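Cytochrome C (PDB 5LO9) probably oxidises thiosulfate to tetrathionate, passing the electrons along its c-type hemes as a fused TsdBA thiosulfate dehydrogenase. Local coordinates at residues Phe331-Asn336 / Gln477-Asp482. Residues are numbered along the deposited sequence; the frame is centred on the assembly and turned at random.
With HEC (heme c), chain E; THJ (thiosulfate), chain J.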
loop_
_atom_site.group_PDB
_atom_site.type_symbol
_atom_site.label_atom_id
_atom_site.label_comp_id
_atom_site.label_asym_id
_atom_site.label_seq_id
_atom_site.Cartn_x
_atom_site.Cartn_y
_atom_site.Cartn_z
ATOM N N PHE A 331 7.843 8.767 12.414
ATOM C CA PHE A 331 9.066 9.562 12.388
ATOM C C PHE A 331 8.847 10.869 13.126
ATOM O O PHE A 331 9.741 11.343 13.830
ATOM C CB PHE A 331 9.530 9.828 10.954
ATOM C CG PHE A 331 10.449 8.768 10.375
ATOM C CD1 PHE A 331 11.812 8.845 10.565
ATOM C CD2 PHE A 331 9.955 7.729 9.602
ATOM C CE1 PHE A 331 12.675 7.890 10.027
ATOM C CE2 PHE A 331 10.818 6.767 9.049
ATOM C CZ PHE A 331 12.165 6.845 9.265
ATOM N N ARG A 332 7.650 11.446 12.998
ATOM C CA ARG A 332 7.382 12.738 13.622
ATOM C C ARG A 332 7.373 12.628 15.141
ATOM O O ARG A 332 7.803 13.550 15.829
ATOM C CB ARG A 332 6.053 13.316 13.119
ATOM C CG ARG A 332 5.780 14.720 13.646
ATOM C CD ARG A 332 4.724 15.554 12.890
ATOM N NE ARG A 332 5.018 17.001 13.041
ATOM C CZ ARG A 332 4.129 17.984 13.281
ATOM N NH1 ARG A 332 2.829 17.732 13.403
ATOM N NH2 ARG A 332 4.548 19.253 13.392
ATOM N N TYR A 333 6.879 11.525 15.690
ATOM C CA TYR A 333 6.657 11.434 17.128
ATOM C C TYR A 333 7.607 10.447 17.792
ATOM O O TYR A 333 8.370 10.842 18.669
ATOM C CB TYR A 333 5.211 11.062 17.430
ATOM C CG TYR A 333 4.210 12.046 16.859
ATOM C CD1 TYR A 333 4.200 13.358 17.264
ATOM C CD2 TYR A 333 3.289 11.669 15.891
ATOM C CE1 TYR A 333 3.291 14.284 16.719
ATOM C CE2 TYR A 333 2.393 12.579 15.363
ATOM C CZ TYR A 333 2.404 13.882 15.770
ATOM O OH TYR A 333 1.518 14.781 15.253
ATOM N N SER A 334 7.599 9.170 17.411
ATOM C CA SER A 334 8.494 8.223 18.073
ATOM C C SER A 334 9.972 8.465 17.753
ATOM O O SER A 334 10.828 8.163 18.593
ATOM C CB SER A 334 8.129 6.783 17.717
ATOM O OG SER A 334 6.798 6.486 18.078
ATOM N N MET A 335 10.305 8.941 16.550
ATOM C CA MET A 335 11.687 9.260 16.178
ATOM C C MET A 335 12.032 10.748 16.314
ATOM O O MET A 335 13.153 11.148 15.979
ATOM C CB MET A 335 11.958 8.816 14.732
ATOM C CG MET A 335 11.314 7.490 14.368
ATOM S SD MET A 335 11.798 6.041 15.374
ATOM C CE MET A 335 13.571 5.985 15.029
ATOM N N ASN A 336 11.085 11.585 16.743
ATOM C CA ASN A 336 11.361 12.980 17.093
ATOM C C ASN A 336 12.075 13.748 15.975
ATOM O O ASN A 336 13.098 14.403 16.192
ATOM C CB ASN A 336 12.188 13.022 18.359
ATOM C CG ASN A 336 12.194 14.359 18.965
ATOM O OD1 ASN A 336 11.157 15.022 19.014
ATOM N ND2 ASN A 336 13.355 14.776 19.471
ATOM N N GLN A 477 9.494 17.802 23.614
ATOM C CA GLN A 477 8.188 18.429 23.492
ATOM C C GLN A 477 7.339 17.825 22.363
ATOM O O GLN A 477 7.845 17.299 21.355
ATOM C CB GLN A 477 8.386 19.916 23.242
ATOM C CG GLN A 477 7.114 20.710 23.123
ATOM C CD GLN A 477 6.340 20.749 24.380
ATOM O OE1 GLN A 477 5.334 20.058 24.532
ATOM N NE2 GLN A 477 6.811 21.568 25.319
ATOM N N ASP A 478 6.029 17.952 22.528
ATOM C CA ASP A 478 5.097 17.594 21.467
ATOM C C ASP A 478 5.365 18.443 20.228
ATOM O O ASP A 478 5.500 19.673 20.343
ATOM C CB ASP A 478 3.673 17.799 21.951
ATOM C CG ASP A 478 2.664 17.127 21.073
ATOM O OD1 ASP A 478 2.884 17.129 19.849
ATOM O OD2 ASP A 478 1.647 16.619 21.616
ATOM N N PRO A 479 5.506 17.836 19.042
ATOM C CA PRO A 479 5.657 18.645 17.810
ATOM C C PRO A 479 4.488 19.567 17.520
ATOM O O PRO A 479 4.677 20.542 16.794
ATOM C CB PRO A 479 5.803 17.584 16.717
ATOM C CG PRO A 479 6.392 16.414 17.431
ATOM C CD PRO A 479 5.760 16.409 18.790
ATOM N N ARG A 480 3.304 19.293 18.076
ATOM C CA ARG A 480 2.108 20.119 17.983
ATOM C C ARG A 480 2.072 21.210 19.041
ATOM O O ARG A 480 1.062 21.915 19.167
ATOM C CB ARG A 480 0.866 19.231 18.125
ATOM C CG ARG A 480 0.821 18.111 17.083
ATOM C CD ARG A 480 -0.155 17.004 17.434
ATOM N NE ARG A 480 0.178 16.300 18.661
ATOM C CZ ARG A 480 -0.543 15.311 19.171
ATOM N NH1 ARG A 480 -1.640 14.882 18.560
ATOM N NH2 ARG A 480 -0.168 14.757 20.310
ATOM N N PHE A 481 3.123 21.320 19.846
ATOM C CA PHE A 481 3.180 22.348 20.877
ATOM C C PHE A 481 2.851 23.708 20.286
ATOM O O PHE A 481 3.377 24.103 19.245
ATOM C CB PHE A 481 4.574 22.365 21.536
ATOM C CG PHE A 481 4.682 23.253 22.753
ATOM C CD1 PHE A 481 3.849 23.051 23.858
ATOM C CD2 PHE A 481 5.656 24.232 22.830
ATOM C CE1 PHE A 481 3.948 23.853 24.991
ATOM C CE2 PHE A 481 5.761 25.012 23.966
ATOM C CZ PHE A 481 4.911 24.808 25.042
ATOM N N ASP A 482 2.020 24.445 21.009
ATOM C CA ASP A 482 1.548 25.754 20.594
ATOM C C ASP A 482 2.243 26.906 21.326
ATOM O O ASP A 482 2.098 28.058 20.915
ATOM C CB ASP A 482 0.039 25.787 20.866
ATOM C CG ASP A 482 -0.439 27.096 21.406
ATOM O OD1 ASP A 482 -0.940 27.899 20.573
ATOM O OD2 ASP A 482 -0.343 27.304 22.642
HETATM FE FE HEC E . 5.503 2.393 15.502
HETATM C CHA HEC E . 2.061 1.687 15.491
HETATM C CHB HEC E . 5.680 1.735 12.068
HETATM C CHC HEC E . 8.898 3.361 15.469
HETATM C CHD HEC E . 5.427 2.639 18.930
HETATM N NA HEC E . 4.115 1.809 14.064
HETATM C C1A HEC E . 2.818 1.598 14.255
HETATM C C2A HEC E . 2.097 1.211 13.023
HETATM C C3A HEC E . 3.147 1.214 12.019
HETATM C C4A HEC E . 4.372 1.601 12.761
HETATM C CMA HEC E . 2.999 0.870 10.581
HETATM C CAA HEC E . 0.639 0.856 12.883
HETATM C CBA HEC E . 0.398 -0.504 13.529
HETATM C CGA HEC E . -1.022 -0.992 13.291
HETATM O O1A HEC E . -1.235 -2.213 13.460
HETATM O O2A HEC E . -1.933 -0.174 12.960
HETATM N NB HEC E . 7.013 2.533 14.068
HETATM C C1B HEC E . 6.878 2.222 12.760
HETATM C C2B HEC E . 8.107 2.439 11.990
HETATM C C3B HEC E . 9.048 2.924 12.990
HETATM C C4B HEC E . 8.259 2.953 14.236
HETATM C CMB HEC E . 8.342 2.181 10.545
HETATM C CAB HEC E . 10.470 3.323 12.767
HETATM C CBB HEC E . 10.468 4.540 11.842
HETATM N NC HEC E . 6.915 2.926 16.945
HETATM C C1C HEC E . 8.203 3.252 16.754
HETATM C C2C HEC E . 8.938 3.486 18.019
HETATM C C3C HEC E . 7.899 3.280 19.042
HETATM C C4C HEC E . 6.696 2.923 18.254
HETATM C CMC HEC E . 10.390 3.863 18.160
HETATM C CAC HEC E . 7.987 3.327 20.556
HETATM C CBC HEC E . 8.633 4.587 21.035
HETATM N ND HEC E . 3.997 2.210 16.932
HETATM C C1D HEC E . 4.173 2.352 18.237
HETATM C C2D HEC E . 2.932 2.152 19.007
HETATM C C3D HEC E . 1.891 1.870 18.002
HETATM C C4D HEC E . 2.698 1.946 16.753
HETATM C CMD HEC E . 2.831 2.262 20.489
HETATM C CAD HEC E . 0.413 1.570 18.176
HETATM C CBD HEC E . -0.402 2.647 18.925
HETATM C CGD HEC E . -0.507 4.054 18.300
HETATM O O1D HEC E . 0.510 4.720 17.939
HETATM O O2D HEC E . -1.659 4.557 18.194
HETATM S S1 THJ J . 3.318 6.780 16.454
HETATM O O1 THJ J . 2.714 7.560 15.320
HETATM O O2 THJ J . 2.300 6.494 17.519
HETATM O O3 THJ J . 4.341 7.638 17.097
HETATM S S2 THJ J . 4.187 5.268 15.836
#
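The thiosulfate pocket beside a heme c is lined by Tyr333 and Ser334, and the back of this wall rests on the loop 477-482. On the pocket side, Ser334 OG donates a hydrogen bond of 2.9 Å to thiosulfate O3, while Tyr333 CB lies beside the same oxygen. The tyrosine ring, with CG beside the backbone N (chi1 -58°), turns its CD2 edge to thiosulfate O1, and the aliphatic CG of Arg332 covers one ring face near its centre. Pro479 meets the ring in plane at the CD1/CE1 edge, across from the ligand, with Tyr333 CD1 to Pro479 CD at 3.8 Å. The proline also touches Arg332: its CB sits over one face of the guanidinium, toward the rim and 3.8 Å from Arg332 NE. Beyond it, Arg480 crosses the tyrosine at about a right angle, bringing Arg480 CD to 3.5 Å from Tyr333 OH. That course is fixed by Asp478, which Arg480 grips side-on through NE and NH2, one syn lone pair on each carboxylate oxygen; Arg480 NH2 to Asp478 OD2 is 2.9 Å. Asp478 OD1 also accepts from Arg480 N (2.8 Å, 167°), and His493 is a second partner of OD2. An alanine in place of Arg480 would remove the side-on salt bridge and the methylene contact with the tyrosine hydroxyl, and would probably leave both Asp478 and the ring tip less firmly placed. No hydrogen bond joins the two segments directly; besides that salt bridge, the loop is shaped by an Asx turn at Asp478 within a type I beta turn, Asp478 to Phe481.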